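Local structure of Ras GTPase-activating-like protein IQGAP3 (Homo sapiens, 3ISU) at residues Leu81-Leu87 against Leu110-Asn115; Met76-Leu81 against Met97-Asn101. The protein is a calmodulin-binding member of the IQGAP family that probably acts as a scaffold linking small GTPases to the cytoskeleton. All coordinates share one frame; numbering follows the deposited sequence.

Contact 1: residues Leu81-Leu87 against Leu110-Asn115; sequences LHYQDLL and LIFLLN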
loop_
_atom_site.group_PDB
_atom_site.type_symbol
_atom_site.label_atom_id
_atom_site.label_comp_id
_atom_site.label_asym_id
_atom_site.label_seq_id
_atom_site.Cartn_x
_atom_site.Cartn_y
_atom_site.Cartn_z
ATOM N N LEU A 81 3.208 -7.617 1.914
ATOM C CA LEU A 81 2.225 -7.284 2.948
ATOM C C LEU A 81 1.480 -8.599 3.223
ATOM O O LEU A 81 1.103 -9.291 2.289
ATOM C CB LEU A 81 1.189 -6.256 2.461
ATOM C CG LEU A 81 1.283 -4.731 2.521
ATOM C CD1 LEU A 81 0.027 -4.173 1.908
ATOM C CD2 LEU A 81 1.390 -4.264 3.982
ATOM N N HIS A 82 1.279 -8.917 4.495
ATOM C CA HIS A 82 0.491 -10.064 4.886
ATOM C C HIS A 82 -0.761 -9.574 5.600
ATOM O O HIS A 82 -0.701 -8.800 6.563
ATOM C CB HIS A 82 1.318 -10.978 5.771
ATOM C CG HIS A 82 2.454 -11.618 5.047
ATOM N ND1 HIS A 82 2.319 -12.811 4.373
ATOM C CD2 HIS A 82 3.741 -11.223 4.870
ATOM C CE1 HIS A 82 3.484 -13.146 3.843
ATOM N NE2 HIS A 82 4.358 -12.190 4.110
ATOM N N TYR A 83 -1.900 -10.031 5.112
ATOM C CA TYR A 83 -3.164 -9.608 5.659
ATOM C C TYR A 83 -3.211 -9.900 7.167
ATOM O O TYR A 83 -3.686 -9.066 7.950
ATOM C CB TYR A 83 -4.260 -10.341 4.928
ATOM C CG TYR A 83 -5.610 -9.738 5.111
ATOM C CD1 TYR A 83 -6.058 -8.688 4.314
ATOM C CD2 TYR A 83 -6.423 -10.166 6.152
ATOM C CE1 TYR A 83 -7.323 -8.155 4.498
ATOM C CE2 TYR A 83 -7.632 -9.623 6.339
ATOM C CZ TYR A 83 -8.095 -8.646 5.516
ATOM O OH TYR A 83 -9.348 -8.169 5.783
ATOM N N GLN A 84 -2.664 -11.043 7.588
ATOM C CA GLN A 84 -2.713 -11.429 9.008
ATOM C C GLN A 84 -1.903 -10.477 9.894
ATOM O O GLN A 84 -2.297 -10.166 11.031
ATOM C CB GLN A 84 -2.255 -12.859 9.217
ATOM C CG GLN A 84 -2.384 -13.340 10.696
ATOM C CD GLN A 84 -3.812 -13.345 11.273
ATOM O OE1 GLN A 84 -4.818 -13.558 10.547
ATOM N NE2 GLN A 84 -3.916 -13.082 12.601
ATOM N N ASP A 85 -0.812 -9.939 9.348
ATOM C CA ASP A 85 -0.029 -8.911 10.057
ATOM C C ASP A 85 -0.843 -7.614 10.235
ATOM O O ASP A 85 -0.821 -6.993 11.296
ATOM C CB ASP A 85 1.307 -8.627 9.332
ATOM C CG ASP A 85 2.272 -9.792 9.382
ATOM O OD1 ASP A 85 2.161 -10.668 10.239
ATOM O OD2 ASP A 85 3.155 -9.841 8.538
ATOM N N LEU A 86 -1.565 -7.187 9.200
ATOM C CA LEU A 86 -2.440 -6.048 9.304
ATOM C C LEU A 86 -3.566 -6.289 10.346
ATOM O O LEU A 86 -3.903 -5.401 11.128
ATOM C CB LEU A 86 -3.074 -5.749 7.948
ATOM C CG LEU A 86 -2.103 -5.340 6.839
ATOM C CD1 LEU A 86 -2.897 -5.170 5.544
ATOM C CD2 LEU A 86 -1.375 -4.048 7.234
ATOM N N LEU A 87 -4.160 -7.466 10.325
ATOM C CA LEU A 87 -5.177 -7.814 11.355
ATOM C C LEU A 87 -4.573 -7.768 12.739
ATOM O O LEU A 87 -5.217 -7.326 13.663
ATOM C CB LEU A 87 -5.816 -9.172 11.103
ATOM C CG LEU A 87 -6.697 -9.351 9.861
ATOM C CD1 LEU A 87 -7.387 -10.743 9.816
ATOM C CD2 LEU A 87 -7.776 -8.210 9.786
ATOM N N LEU A 110 -6.312 0.510 4.807
ATOM C CA LEU A 110 -5.578 -0.457 3.970
ATOM C C LEU A 110 -6.272 -1.785 3.964
ATOM O O LEU A 110 -6.490 -2.360 2.905
ATOM C CB LEU A 110 -4.127 -0.583 4.381
ATOM C CG LEU A 110 -3.212 -1.532 3.588
ATOM C CD1 LEU A 110 -3.244 -1.160 2.060
ATOM C CD2 LEU A 110 -1.805 -1.477 4.222
ATOM N N ILE A 111 -6.665 -2.276 5.142
ATOM C CA ILE A 111 -7.436 -3.523 5.208
ATOM C C ILE A 111 -8.693 -3.436 4.333
ATOM O O ILE A 111 -9.018 -4.383 3.565
ATOM C CB ILE A 111 -7.795 -3.892 6.669
ATOM C CG1 ILE A 111 -6.538 -4.321 7.397
ATOM C CG2 ILE A 111 -8.883 -4.977 6.698
ATOM C CD1 ILE A 111 -6.710 -4.439 8.955
ATOM N N PHE A 112 -9.424 -2.329 4.452
ATOM C CA PHE A 112 -10.627 -2.108 3.664
ATOM C C PHE A 112 -10.341 -2.098 2.166
ATOM O O PHE A 112 -10.999 -2.791 1.415
ATOM C CB PHE A 112 -11.274 -0.821 4.094
ATOM C CG PHE A 112 -12.534 -0.487 3.332
ATOM C CD1 PHE A 112 -13.632 -1.311 3.402
ATOM C CD2 PHE A 112 -12.612 0.675 2.588
ATOM C CE1 PHE A 112 -14.819 -0.980 2.719
ATOM C CE2 PHE A 112 -13.783 1.011 1.903
ATOM C CZ PHE A 112 -14.873 0.177 1.973
ATOM N N LEU A 113 -9.301 -1.400 1.739
ATOM C CA LEU A 113 -8.928 -1.414 0.318
ATOM C C LEU A 113 -8.543 -2.805 -0.222
ATOM O O LEU A 113 -9.048 -3.220 -1.282
ATOM C CB LEU A 113 -7.778 -0.455 0.067
ATOM C CG LEU A 113 -7.397 -0.162 -1.395
ATOM C CD1 LEU A 113 -8.475 0.636 -2.132
ATOM C CD2 LEU A 113 -6.048 0.627 -1.390
ATOM N N LEU A 114 -7.684 -3.522 0.498
ATOM C CA LEU A 114 -7.362 -4.897 0.159
ATOM C C LEU A 114 -8.615 -5.807 0.086
ATOM O O LEU A 114 -8.781 -6.547 -0.896
ATOM C CB LEU A 114 -6.323 -5.481 1.108
ATOM C CG LEU A 114 -4.944 -4.821 1.107
ATOM C CD1 LEU A 114 -4.094 -5.499 2.196
ATOM C CD2 LEU A 114 -4.248 -4.900 -0.222
ATOM N N ASN A 115 -9.502 -5.700 1.056
ATOM C CA ASN A 115 -10.788 -6.433 1.045
ATOM C C ASN A 115 -11.645 -6.159 -0.198
ATOM O O ASN A 115 -12.165 -7.089 -0.821
ATOM C CB ASN A 115 -11.688 -6.037 2.229
ATOM C CG ASN A 115 -11.222 -6.603 3.566
ATOM O OD1 ASN A 115 -10.334 -7.455 3.615
ATOM N ND2 ASN A 115 -11.849 -6.142 4.663
#
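Leu86 meets Leu110, Ile111 and Leu114 where two helices of the RGC domain pack roughly antiparallel. The short axes of 83-87 and 110-115 run at 146° and lie 10.8 Å apart at closest approach. The contact is mostly apolar and buried. Leu86 holds its middle. Leu86 CB rests against Ile111 CG1 at 3.8 Å. Leu86 CD1 reaches Leu114 CD1 at 3.6 Å, with the two side chains crossing at about a right angle. The other methyl, Leu86 CD2, touches Leu110 CD2. Leu81 belongs to the end of strand 74-82, just before helix 83-91. Leu81 CD1 and Leu110 CD2 reach toward each other tip to tip, 4.0 Å apart. Leu110 CD2 therefore meets a methyl from the strand and one from the helix. Val67 and Phe65 of strand 64-71 carry this packing on into the sheet. On the more open side, Leu87 CD2 meets Ile111 CD1 across the helix pair.

The polar part is one hydrogen bond at the margin. Tyr83 has CG anti to its backbone N (chi1 -164°), and this swings the ring toward 110-115. The ring crosses Ile111, whose CG2 lies 3.4 Å from Tyr83 OH. Tyr83 OH donates to Asn115 OD1 over a very short 2.5 Å. The oxygen sits at the ring edge, near the ring plane, and the amide is turned 36° from that plane.

Contact 2: residues Met76-Leu81 against Met97-Asn101; sequences MERFQL and MKLFN
Phe79 and Phe100 form a T-shaped (edge-to-face) pair between the two antiparallel sheets of the RGC domain. Strand 79-81 lies at an edge of the four-stranded sheet. Strand 97-99 lies at an edge of the three-stranded one. Their short axes run roughly antiparallel, at 153°, and come within 10.4 Å at closest approach. No hydrogen bond joins the two segments; side chains fill most of the gap.

The more enclosed part runs from Phe100 to Met97. The edge of Phe79 points at one face of Phe100, off centre and toward its rim. The planes stand at 83° and the ring centres are 4.8 Å apart. Phe79 has CG between its backbone N and carbonyl carbon (chi1 75°), which lets the ring project across to the other sheet. Phe79 CZ also meets Leu99 CD2 at 3.5 Å. The row continues to Leu81, where Leu99 CD2 lies 4.2 Å from Leu81 CD2. Leu81 CD2 also touches Met97 SD at 3.7 Å. Met97 and Leu99 both pack on Val105 of strand 103-106, and Met97 also reaches Leu89 of helix 83-91.

The other end is more exposed: Met76 is partly exposed and Glu77 exposed. Met76 comes nearest with its CB, 3.6 Å from Phe100 CE1 and oblique to the ring. Past CB its chain bends at both further torsions. The Glu77 side chain leads away from 97-101, and its backbone does the touching. On the side of strand 64-71, Ala69 also touches Phe100. Glu77 O lies in the plane of the Phe100 ring, at its edge, 3.3 Å from Phe100 CE1.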
loop_
_atom_site.group_PDB
_atom_site.type_symbol
_atom_site.label_atom_id
_atom_site.label_comp_id
_atom_site.label_asym_id
_atom_site.label_seq_id
_atom_site.Cartn_x
_atom_site.Cartn_y
_atom_site.Cartn_z
ATOM N N MET A 76 11.340 1.105 -6.385
ATOM C CA MET A 76 11.604 0.658 -5.038
ATOM C C MET A 76 11.676 -0.853 -4.963
ATOM O O MET A 76 11.183 -1.570 -5.839
ATOM C CB MET A 76 10.532 1.166 -4.059
ATOM C CG MET A 76 10.270 2.632 -4.164
ATOM S SD MET A 76 11.723 3.675 -3.799
ATOM C CE MET A 76 11.912 3.433 -2.059
ATOM N N GLU A 77 12.308 -1.327 -3.904
ATOM C CA GLU A 77 12.430 -2.738 -3.644
ATOM C C GLU A 77 11.028 -3.259 -3.292
ATOM O O GLU A 77 10.344 -2.662 -2.471
ATOM C CB GLU A 77 13.394 -2.976 -2.481
ATOM C CG GLU A 77 13.839 -4.397 -2.252
ATOM C CD GLU A 77 14.642 -5.020 -3.406
ATOM O OE1 GLU A 77 15.279 -4.303 -4.232
ATOM O OE2 GLU A 77 14.651 -6.257 -3.464
ATOM N N ARG A 78 10.622 -4.301 -3.992
ATOM C CA ARG A 78 9.403 -5.038 -3.726
ATOM C C ARG A 78 9.383 -5.407 -2.268
ATOM O O ARG A 78 10.421 -5.781 -1.714
ATOM C CB ARG A 78 9.454 -6.362 -4.479
ATOM C CG ARG A 78 8.299 -6.729 -5.354
ATOM C CD ARG A 78 8.807 -7.816 -6.360
ATOM N NE ARG A 78 9.318 -8.982 -5.626
ATOM C CZ ARG A 78 10.237 -9.857 -6.062
ATOM N NH1 ARG A 78 10.790 -9.748 -7.269
ATOM N NH2 ARG A 78 10.603 -10.870 -5.272
ATOM N N PHE A 79 8.228 -5.341 -1.646
ATOM C CA PHE A 79 8.089 -6.059 -0.379
ATOM C C PHE A 79 6.663 -6.633 -0.235
ATOM O O PHE A 79 5.793 -6.388 -1.068
ATOM C CB PHE A 79 8.401 -5.150 0.776
ATOM C CG PHE A 79 7.326 -4.207 1.044
ATOM C CD1 PHE A 79 6.392 -4.485 2.031
ATOM C CD2 PHE A 79 7.203 -3.073 0.303
ATOM C CE1 PHE A 79 5.376 -3.642 2.265
ATOM C CE2 PHE A 79 6.183 -2.208 0.548
ATOM C CZ PHE A 79 5.267 -2.488 1.523
ATOM N N GLN A 80 6.473 -7.362 0.850
ATOM C CA GLN A 80 5.353 -8.273 0.992
ATOM C C GLN A 80 4.507 -7.838 2.169
ATOM O O GLN A 80 5.055 -7.596 3.264
ATOM C CB GLN A 80 5.872 -9.687 1.174
ATOM C CG GLN A 80 6.812 -10.222 0.078
ATOM C CD GLN A 80 6.252 -10.185 -1.344
ATOM O OE1 GLN A 80 5.096 -10.563 -1.599
ATOM N NE2 GLN A 80 7.093 -9.749 -2.293
ATOM N N LEU A 81 3.208 -7.617 1.914
ATOM C CA LEU A 81 2.225 -7.284 2.948
ATOM C C LEU A 81 1.480 -8.599 3.223
ATOM O O LEU A 81 1.103 -9.291 2.289
ATOM C CB LEU A 81 1.189 -6.256 2.461
ATOM C CG LEU A 81 1.283 -4.731 2.521
ATOM C CD1 LEU A 81 0.027 -4.173 1.908
ATOM C CD2 LEU A 81 1.390 -4.264 3.982
ATOM N N MET A 97 0.984 1.864 9.742
ATOM C CA MET A 97 2.147 1.070 9.459
ATOM C C MET A 97 2.982 1.854 8.446
ATOM O O MET A 97 2.438 2.700 7.764
ATOM C CB MET A 97 1.764 -0.335 9.035
ATOM C CG MET A 97 1.423 -0.675 7.595
ATOM S SD MET A 97 1.756 -2.456 7.174
ATOM C CE MET A 97 3.550 -2.506 7.075
ATOM N N LYS A 98 4.281 1.622 8.441
ATOM C CA LYS A 98 5.188 2.374 7.579
ATOM C C LYS A 98 5.537 1.475 6.413
ATOM O O LYS A 98 5.794 0.265 6.590
ATOM C CB LYS A 98 6.456 2.820 8.314
ATOM C CG LYS A 98 6.301 4.069 9.146
ATOM C CD LYS A 98 7.672 4.660 9.557
ATOM N N LEU A 99 5.453 2.031 5.213
ATOM C CA LEU A 99 5.888 1.321 4.002
ATOM C C LEU A 99 7.072 2.090 3.439
ATOM O O LEU A 99 7.123 3.329 3.527
ATOM C CB LEU A 99 4.788 1.261 2.954
ATOM C CG LEU A 99 3.399 0.725 3.282
ATOM C CD1 LEU A 99 2.563 0.717 2.011
ATOM C CD2 LEU A 99 3.462 -0.660 3.870
ATOM N N PHE A 100 8.044 1.369 2.892
ATOM C CA PHE A 100 9.233 1.995 2.325
ATOM C C PHE A 100 9.842 3.029 3.271
ATOM O O PHE A 100 10.205 4.108 2.833
ATOM C CB PHE A 100 8.858 2.637 0.969
ATOM C CG PHE A 100 8.209 1.683 0.009
ATOM C CD1 PHE A 100 8.973 0.691 -0.617
ATOM C CD2 PHE A 100 6.836 1.714 -0.222
ATOM C CE1 PHE A 100 8.385 -0.201 -1.490
ATOM C CE2 PHE A 100 6.217 0.795 -1.093
ATOM C CZ PHE A 100 7.001 -0.159 -1.736
ATOM N N ASN A 101 9.893 2.727 4.576
ATOM C CA ASN A 101 10.493 3.610 5.610
ATOM C C ASN A 101 9.792 4.953 5.954
ATOM O O ASN A 101 9.661 5.314 7.121
ATOM C CB ASN A 101 11.967 3.878 5.297
#

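Both contacts use strand 74-82 and share Leu81. Contact 1 is the more buried: five of its eight touching residues are buried and none is exposed. Contact 2 is only partly buried, and its Met76 end runs out toward the surface. Their chemistry differs with their place. Contact 1 joins helix 107-119 to helix 83-91 and the end of strand 74-82, mainly through aliphatic side chains, and adds one side-chain hydrogen bond at its rim. Contact 2 joins two sheets with an aromatic pair, leucines and a thioether, and has no hydrogen bond across it. The centres are about 13 Å apart, yet the two are continuous: Leu86 CD2 packs on Met97 SD at 3.5 Å.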